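Local coordinates for putative exported protein (Aeromonas hydrophila subsp. hydrophila, PDB 4PJ2) that probably inhibits i-type lysozymes in the bacterial periplasm and binds a magnesium ion, at residues A[34-39]-A[48-53]; A[62-67]-A[77-82]. One frame throughout, in Å; residues are numbered along the deposited sequence. Where two conformers were deposited one is given.

Interaction 1 of 2, residues A[34-39]-A[48-53]; sequences VRLYSG and QFIDGK
Tyr37 lays one face of its ring over the CD1 edge of Phe49, an edge-to-face (T-shaped) pair with centroids 5.8 Å apart and planes at 71°. The tyrosine ring also passes over the Phe49 backbone, its CD1 3.6 Å from Phe49 CA. Phe49 carries its CG anti to the backbone N (chi1 174°), and beyond Tyr37 CE1 its edge meets the aliphatic CG of Arg35, whose guanidinium is turned to Asp33 in a salt bridge. On the face opposite Tyr37 and Phe49, Leu36 is buried, packing on Leu103 of strand 102-112. The exposed Ile50 points toward the first strand, its CD1 3.5 Å from Ser38 N. The backbones run antiparallel. Val34 and Lys53 exchange a pair of bonds, and Leu36 N gives a nearly straight one to Asp51 O at 2.8 Å. Leu36 O takes two: Ile50 N at 2.8 Å, lying in the carbonyl plane, and a weaker bond from Asp51 N at 3.3 Å. Past this point the register moves by one residue, and Tyr37 pairs with Phe49. Where the strands end, Ser38 N bonds to Gln48 O. In the conformer of Gln48 described, Ser38 OG donates to Gln48 OE1 at 2.7 Å, approaching the amide oxygen from the flank of its C=O (119°). A water accepts from both Gly39 N and Gln48 N, bridging the two ends of the loop. Two residues, Ile50 and Asp51, set against the single Leu36 make a classic beta bulge in an antiparallel hairpin, at an edge strand of the four-stranded sheet of this chain.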
ATOM      1  N   VAL A  34       3.800  -4.212 -15.866  1.00 10.52           N
ATOM      2  CA  VAL A  34       4.177  -3.149 -16.769  1.00 10.45           C
ATOM      3  C   VAL A  34       4.360  -3.805 -18.127  1.00 10.43           C
ATOM      4  O   VAL A  34       5.072  -4.779 -18.244  1.00 10.88           O
ATOM      5  CB  VAL A  34       5.506  -2.518 -16.327  1.00 11.47           C
ATOM      6  CG1 VAL A  34       5.918  -1.447 -17.309  1.00 12.30           C
ATOM      7  CG2 VAL A  34       5.400  -1.951 -14.912  1.00 11.87           C
ATOM      8  N   ARG A  35       3.708  -3.257 -19.138  1.00  9.80           N
ATOM      9  CA  ARG A  35       3.776  -3.791 -20.505  1.00 10.40           C
ATOM     10  C   ARG A  35       4.219  -2.675 -21.430  1.00 10.00           C
ATOM     11  O   ARG A  35       3.683  -1.580 -21.365  1.00 11.84           O
ATOM     12  CB  ARG A  35       2.425  -4.350 -20.952  1.00 10.63           C
ATOM     13  CG  ARG A  35       2.048  -5.667 -20.266  1.00 10.10           C
ATOM     14  CD  ARG A  35       0.638  -6.058 -20.595  1.00 11.46           C
ATOM     15  NE  ARG A  35       0.342  -7.480 -20.732  1.00 12.68           N
ATOM     16  CZ  ARG A  35      -0.154  -8.286 -19.803  1.00 12.52           C
ATOM     17  NH1 ARG A  35      -0.289  -7.906 -18.543  1.00 14.04           N
ATOM     18  NH2 ARG A  35      -0.464  -9.523 -20.151  1.00 13.60           N
ATOM     19  N   LEU A  36       5.197  -2.980 -22.272  1.00 10.46           N
ATOM     20  CA  LEU A  36       5.782  -2.033 -23.207  1.00 10.60           C
ATOM     21  C   LEU A  36       5.405  -2.416 -24.621  1.00 10.69           C
ATOM     22  O   LEU A  36       5.525  -3.592 -25.007  1.00 11.11           O
ATOM     23  CB  LEU A  36       7.289  -2.064 -23.065  1.00 12.14           C
ATOM     24  CG  LEU A  36       8.104  -1.103 -23.911  1.00 14.13           C
ATOM     25  CD1 LEU A  36       7.792   0.338 -23.545  1.00 14.24           C
ATOM     26  CD2 LEU A  36       9.576  -1.391 -23.759  1.00 16.23           C
ATOM     27  N   TYR A  37       4.978  -1.414 -25.374  1.00 10.71           N
ATOM     28  CA  TYR A  37       4.547  -1.537 -26.766  1.00 10.88           C
ATOM     29  C   TYR A  37       5.350  -0.563 -27.622  1.00 11.42           C
ATOM     30  O   TYR A  37       5.786   0.482 -27.141  1.00 11.87           O
ATOM     31  CB  TYR A  37       3.058  -1.200 -26.893  1.00 11.21           C
ATOM     32  CG  TYR A  37       2.166  -2.061 -26.028  1.00 11.20           C
ATOM     33  CD1 TYR A  37       1.494  -3.163 -26.561  1.00 11.18           C
ATOM     34  CD2 TYR A  37       2.014  -1.784 -24.661  1.00 11.24           C
ATOM     35  CE1 TYR A  37       0.710  -3.955 -25.763  1.00 10.77           C
ATOM     36  CE2 TYR A  37       1.233  -2.583 -23.873  1.00 11.19           C
ATOM     37  CZ  TYR A  37       0.577  -3.665 -24.422  1.00 10.46           C
ATOM     38  OH  TYR A  37      -0.191  -4.437 -23.588  1.00 11.06           O
ATOM     39  N   SER A  38       5.530  -0.859 -28.898  1.00 11.95           N
ATOM     40  CA  SER A  38       6.323   0.020 -29.747  1.00 12.23           C
ATOM     41  C   SER A  38       5.642   1.351 -30.001  1.00 12.34           C
ATOM     42  O   SER A  38       6.331   2.340 -30.199  1.00 12.97           O
ATOM     43  CB  SER A  38       6.609  -0.638 -31.096  1.00 13.01           C
ATOM     44  OG  SER A  38       5.452  -0.566 -31.902  1.00 13.03           O
ATOM     45  N   GLY A  39       4.313   1.395 -29.995  1.00 11.71           N
ATOM     46  CA  GLY A  39       3.588   2.605 -30.349  1.00 12.53           C
ATOM     47  C   GLY A  39       3.753   2.995 -31.804  1.00 13.03           C
ATOM     48  O   GLY A  39       3.496   4.142 -32.171  1.00 14.43           O
ATOM     49  N   GLN A  48       1.480  -3.474 -30.892  1.00 13.26           N
ATOM     50  CA  GLN A  48       2.786  -4.086 -31.076  0.64 12.33           C
ATOM     51  C   GLN A  48       3.502  -4.275 -29.741  1.00 12.00           C
ATOM     52  O   GLN A  48       4.364  -3.473 -29.341  1.00 11.80           O
ATOM     53  CB  GLN A  48       3.600  -3.256 -32.049  0.64 13.82           C
ATOM     54  CG  GLN A  48       4.778  -3.962 -32.629  0.64 15.96           C
ATOM     55  CD  GLN A  48       5.234  -3.339 -33.932  0.64 18.30           C
ATOM     56  OE1 GLN A  48       5.800  -2.242 -33.943  0.64 18.96           O
ATOM     57  NE2 GLN A  48       4.998  -4.036 -35.040  0.64 20.21           N
ATOM     58  N   PHE A  49       3.134  -5.323 -29.050  1.00 11.78           N
ATOM     59  CA  PHE A  49       3.723  -5.660 -27.785  1.00 11.72           C
ATOM     60  C   PHE A  49       5.191  -5.979 -27.926  1.00 11.77           C
ATOM     61  O   PHE A  49       5.587  -6.694 -28.834  1.00 12.65           O
ATOM     62  CB  PHE A  49       2.965  -6.866 -27.199  1.00 11.76           C
ATOM     63  CG  PHE A  49       3.577  -7.407 -25.938  1.00 11.26           C
ATOM     64  CD1 PHE A  49       3.429  -6.754 -24.732  1.00 11.42           C
ATOM     65  CD2 PHE A  49       4.313  -8.575 -25.974  1.00 11.90           C
ATOM     66  CE1 PHE A  49       3.997  -7.269 -23.598  1.00 11.35           C
ATOM     67  CE2 PHE A  49       4.872  -9.096 -24.830  1.00 12.42           C
ATOM     68  CZ  PHE A  49       4.708  -8.432 -23.644  1.00 11.28           C
ATOM     69  N   ILE A  50       5.986  -5.492 -26.976  1.00 11.45           N
ATOM     70  CA  ILE A  50       7.418  -5.774 -26.919  1.00 12.25           C
ATOM     71  C   ILE A  50       7.802  -6.677 -25.745  1.00 12.06           C
ATOM     72  O   ILE A  50       8.436  -7.720 -25.922  1.00 12.64           O
ATOM     73  CB  ILE A  50       8.238  -4.458 -26.858  1.00 12.91           C
ATOM     74  CG1 ILE A  50       8.016  -3.632 -28.124  1.00 14.27           C
ATOM     75  CG2 ILE A  50       9.723  -4.757 -26.646  1.00 13.90           C
ATOM     76  CD1 ILE A  50       8.611  -2.238 -28.081  1.00 15.76           C
ATOM     77  N   ASP A  51       7.443  -6.271 -24.531  1.00 11.47           N
ATOM     78  CA  ASP A  51       7.839  -7.015 -23.335  1.00 12.02           C
ATOM     79  C   ASP A  51       6.975  -6.588 -22.161  1.00 10.53           C
ATOM     80  O   ASP A  51       6.338  -5.539 -22.183  1.00 11.29           O
ATOM     81  CB  ASP A  51       9.320  -6.787 -23.024  1.00 13.59           C
ATOM     82  CG  ASP A  51       9.891  -7.775 -22.018  1.00 16.10           C
ATOM     83  OD1 ASP A  51       9.321  -8.867 -21.810  1.00 16.00           O
ATOM     84  OD2 ASP A  51      10.920  -7.437 -21.414  1.00 21.08           O
ATOM     85  N   GLY A  52       6.958  -7.407 -21.118  1.00 10.76           N
ATOM     86  CA  GLY A  52       6.235  -7.072 -19.914  1.00 11.19           C
ATOM     87  C   GLY A  52       6.866  -7.727 -18.716  1.00 10.68           C
ATOM     88  O   GLY A  52       7.576  -8.721 -18.864  1.00 11.39           O
ATOM     89  N   LYS A  53       6.599  -7.161 -17.540  1.00 10.27           N
ATOM     90  CA  LYS A  53       7.123  -7.673 -16.285  1.00 10.90           C
ATOM     91  C   LYS A  53       6.043  -7.598 -15.231  1.00 10.16           C
ATOM     92  O   LYS A  53       5.248  -6.657 -15.215  1.00 12.06           O
ATOM     93  CB  LYS A  53       8.326  -6.848 -15.833  1.00 13.62           C
ATOM     94  CG  LYS A  53       9.481  -6.853 -16.784  1.00 18.69           C
ATOM     95  CD  LYS A  53      10.215  -8.165 -16.800  1.00 24.28           C
ATOM     96  CE  LYS A  53      11.172  -8.231 -17.982  1.00 28.13           C
ATOM     97  NZ  LYS A  53      11.946  -9.499 -17.979  1.00 29.99           N
TER
HETATM   98  O   HOH W   1       2.187  -0.644 -30.317  1.00 12.14           O

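Interaction 2 of 2, residues A[62-67]-A[77-82]; sequences KELKLL and LIVVVE
Val80 presses CB and CG2 against Glu63 CG, each 3.9 Å away, the two side chains lying side by side and pointing the same way. This is an antiparallel beta hairpin with a classic bulge, since Lys62 and Glu63 both oppose Val80: Lys62 N donates to Val80 O at 2.8 Å, and Val80 N returns a bond to Glu63 O, nearly in line with its C=O. Further along, Lys65 and Ile78 trade a second pair of backbone bonds. The tightly packed part is strand 77-82, where Leu77, Ile78, Val79 and Val80 are all buried. Leu64 CD2 settles 3.9 Å from Val79 CG2, while Leu66 crosses Leu77 obliquely, its CD2 at 4.1 Å from Leu77 CD1. Strand 6-10 of the other sheet touches Leu64 and Leu66 through Leu9, so this leucine face is packed between the sheets. At the end of the hairpin nearest the magnesium site, Ile78 CD1 lies 4.1 Å from Leu67 CB, with Ile119 of helix 118-123 against both residues. Segment 62-67 is the looser, more solvent-facing side. Its Lys65 packs through CB on Ile78 and, further out, through CE 4.3 Å from Val80 CG2, before its end leads away from the other strand. Lys62 and Glu82 sit at the far end, beside another protein chain, which supplies a polar side chain to Glu82 OE1. Lys65 bends at its last torsion (chi4 -76°), bringing NZ to 3.3 Å from Glu63 OE2, a weak hydrogen bond that is part of a salt bridge along its own strand.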
ATOM      1  N   LYS A  62      -0.398   4.157  -6.399  1.00 17.94           N
ATOM      2  CA  LYS A  62      -0.789   5.510  -6.056  1.00 20.73           C
ATOM      3  C   LYS A  62      -0.591   6.445  -7.239  1.00 22.12           C
ATOM      4  O   LYS A  62      -1.423   7.308  -7.487  1.00 24.94           O
ATOM      5  CB  LYS A  62       0.052   5.977  -4.873  1.00 23.18           C
ATOM      6  CG  LYS A  62      -0.282   7.383  -4.388  1.00 26.24           C
ATOM      7  CD  LYS A  62       0.796   7.950  -3.462  1.00 29.68           C
ATOM      8  CE  LYS A  62       0.592   9.443  -3.192  1.00 32.14           C
ATOM      9  NZ  LYS A  62       1.830  10.071  -2.678  1.00 33.79           N
ATOM     10  N   GLU A  63       0.516   6.287  -7.956  1.00 20.93           N
ATOM     11  CA  GLU A  63       0.815   7.169  -9.083  1.00 22.25           C
ATOM     12  C   GLU A  63       1.937   6.594  -9.940  1.00 19.71           C
ATOM     13  O   GLU A  63       2.726   5.762  -9.483  1.00 18.76           O
ATOM     14  CB  GLU A  63       1.177   8.570  -8.596  1.00 27.19           C
ATOM     15  CG  GLU A  63       2.531   8.669  -7.953  1.00 30.81           C
ATOM     16  CD  GLU A  63       2.881  10.097  -7.553  1.00 35.10           C
ATOM     17  OE1 GLU A  63       3.397  10.273  -6.433  1.00 37.37           O
ATOM     18  OE2 GLU A  63       2.657  11.039  -8.351  1.00 36.49           O
ATOM     19  N   LEU A  64       1.987   7.061 -11.182  1.00 19.53           N
ATOM     20  CA  LEU A  64       3.064   6.745 -12.113  1.00 18.86           C
ATOM     21  C   LEU A  64       3.805   8.047 -12.370  1.00 19.39           C
ATOM     22  O   LEU A  64       3.176   9.097 -12.545  1.00 20.62           O
ATOM     23  CB  LEU A  64       2.513   6.239 -13.444  1.00 18.52           C
ATOM     24  CG  LEU A  64       1.552   5.060 -13.339  1.00 19.46           C
ATOM     25  CD1 LEU A  64       1.142   4.648 -14.745  1.00 21.30           C
ATOM     26  CD2 LEU A  64       2.155   3.874 -12.589  1.00 18.47           C
ATOM     27  N   LYS A  65       5.129   7.967 -12.419  1.00 19.11           N
ATOM     28  CA  LYS A  65       5.951   9.121 -12.775  1.00 20.26           C
ATOM     29  C   LYS A  65       6.883   8.758 -13.915  1.00 20.87           C
ATOM     30  O   LYS A  65       7.341   7.621 -14.021  1.00 20.66           O
ATOM     31  CB  LYS A  65       6.785   9.581 -11.580  1.00 22.01           C
ATOM     32  CG  LYS A  65       6.003   9.941 -10.338  1.00 25.34           C
ATOM     33  CD  LYS A  65       6.970  10.269  -9.200  1.00 28.41           C
ATOM     34  CE  LYS A  65       6.247  10.709  -7.945  1.00 31.19           C
ATOM     35  NZ  LYS A  65       5.744  12.109  -8.040  1.00 32.50           N
ATOM     36  N   LEU A  66       7.157   9.747 -14.762  1.00 20.52           N
ATOM     37  CA  LEU A  66       8.128   9.620 -15.841  1.00 21.59           C
ATOM     38  C   LEU A  66       9.210  10.657 -15.611  1.00 22.43           C
ATOM     39  O   LEU A  66       8.975  11.867 -15.752  1.00 25.36           O
ATOM     40  CB  LEU A  66       7.489   9.872 -17.212  1.00 22.76           C
ATOM     41  CG  LEU A  66       6.510   8.816 -17.703  1.00 23.88           C
ATOM     42  CD1 LEU A  66       5.886   9.249 -19.024  1.00 25.19           C
ATOM     43  CD2 LEU A  66       7.223   7.482 -17.849  1.00 23.02           C
ATOM     44  N   LEU A  67      10.394  10.195 -15.235  1.00 22.08           N
ATOM     45  CA  LEU A  67      11.471  11.103 -14.846  1.00 22.63           C
ATOM     46  C   LEU A  67      12.800  10.451 -15.160  1.00 22.87           C
ATOM     47  O   LEU A  67      12.947   9.247 -14.995  1.00 22.83           O
ATOM     48  CB  LEU A  67      11.389  11.405 -13.349  1.00 24.99           C
ATOM     49  CG  LEU A  67      10.199  12.246 -12.878  1.00 28.14           C
ATOM     50  CD1 LEU A  67      10.119  12.279 -11.361  1.00 29.23           C
ATOM     51  CD2 LEU A  67      10.296  13.661 -13.414  1.00 29.92           C
ATOM     52  N   LEU A  77      10.360   4.907 -15.926  1.00 17.84           N
ATOM     53  CA  LEU A  77       9.044   4.809 -15.326  1.00 16.58           C
ATOM     54  C   LEU A  77       9.186   4.477 -13.870  1.00 17.25           C
ATOM     55  O   LEU A  77       9.917   3.557 -13.515  1.00 18.30           O
ATOM     56  CB  LEU A  77       8.252   3.699 -16.019  1.00 16.61           C
ATOM     57  CG  LEU A  77       6.915   3.325 -15.372  1.00 15.73           C
ATOM     58  CD1 LEU A  77       5.882   4.426 -15.460  1.00 17.41           C
ATOM     59  CD2 LEU A  77       6.391   2.039 -15.995  1.00 15.96           C
ATOM     60  N   ILE A  78       8.473   5.221 -13.038  1.00 16.50           N
ATOM     61  CA  ILE A  78       8.437   4.941 -11.603  1.00 16.60           C
ATOM     62  C   ILE A  78       7.011   4.626 -11.220  1.00 15.36           C
ATOM     63  O   ILE A  78       6.106   5.402 -11.479  1.00 17.09           O
ATOM     64  CB  ILE A  78       8.982   6.111 -10.753  1.00 17.95           C
ATOM     65  CG1 ILE A  78      10.410   6.440 -11.189  1.00 19.56           C
ATOM     66  CG2 ILE A  78       8.925   5.726  -9.263  1.00 18.38           C
ATOM     67  CD1 ILE A  78      10.534   7.608 -12.160  1.00 21.53           C
ATOM     68  N   VAL A  79       6.811   3.447 -10.631  1.00 14.17           N
ATOM     69  CA  VAL A  79       5.503   3.037 -10.138  1.00 13.57           C
ATOM     70  C   VAL A  79       5.525   3.143  -8.621  1.00 14.02           C
ATOM     71  O   VAL A  79       6.328   2.479  -7.970  1.00 14.69           O
ATOM     72  CB  VAL A  79       5.140   1.599 -10.569  1.00 13.49           C
ATOM     73  CG1 VAL A  79       3.762   1.217 -10.049  1.00 14.28           C
ATOM     74  CG2 VAL A  79       5.179   1.466 -12.088  1.00 13.62           C
ATOM     75  N   VAL A  80       4.670   4.006  -8.073  1.00 13.58           N
ATOM     76  CA  VAL A  80       4.635   4.271  -6.636  1.00 14.34           C
ATOM     77  C   VAL A  80       3.448   3.556  -6.028  1.00 14.04           C
ATOM     78  O   VAL A  80       2.344   3.661  -6.526  1.00 15.03           O
ATOM     79  CB  VAL A  80       4.526   5.778  -6.329  1.00 15.33           C
ATOM     80  CG1 VAL A  80       4.570   5.993  -4.817  1.00 16.20           C
ATOM     81  CG2 VAL A  80       5.636   6.549  -7.022  1.00 16.51           C
ATOM     82  N   VAL A  81       3.696   2.853  -4.932  1.00 14.00           N
ATOM     83  CA  VAL A  81       2.689   2.033  -4.270  1.00 14.52           C
ATOM     84  C   VAL A  81       2.568   2.457  -2.812  1.00 15.85           C
ATOM     85  O   VAL A  81       3.579   2.659  -2.148  1.00 16.51           O
ATOM     86  CB  VAL A  81       3.076   0.539  -4.344  1.00 14.53           C
ATOM     87  CG1 VAL A  81       2.100  -0.354  -3.579  1.00 15.95           C
ATOM     88  CG2 VAL A  81       3.123   0.098  -5.803  1.00 14.38           C
ATOM     89  N   GLU A  82       1.333   2.566  -2.333  1.00 16.67           N
ATOM     90  CA  GLU A  82       1.022   3.011  -0.970  0.53 17.54           C
ATOM     91  C   GLU A  82       0.494   1.829  -0.152  1.00 16.98           C
ATOM     92  O   GLU A  82      -0.495   1.215  -0.534  1.00 17.40           O
ATOM     93  CB  GLU A  82      -0.041   4.123  -1.040  0.53 19.10           C
ATOM     94  CG  GLU A  82      -0.722   4.513   0.280  0.53 20.48           C
ATOM     95  CD  GLU A  82      -1.792   5.585   0.097  0.53 22.42           C
ATOM     96  OE1 GLU A  82      -2.941   5.241  -0.260  0.53 24.33           O
ATOM     97  OE2 GLU A  82      -1.483   6.776   0.312  0.53 22.89           O
TER

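In the fold
Both interactions are antiparallel hairpins with a classic bulge, but each belongs to a different four-stranded sheet. The second hairpin comes directly after the first, strand 49-57 leading into strand 60-67. Their centres are about 17 Å apart, yet they meet where Val34 CG1 packs on Leu77 CD2 at 3.8 Å. Interaction 1 is a surface contact, with an aromatic pair supplementing its backbone ladder. Interaction 2 lies nearer the centre of the chain and relies on aliphatic packing, with a lysine-glutamate pair on one face and a lysine and glutamate at one end. Its strands also lead into the magnesium site formed by Asp68, Asn70, Asp72 and Gln74 of the connecting loop and Glu76 at the start of strand 76-82.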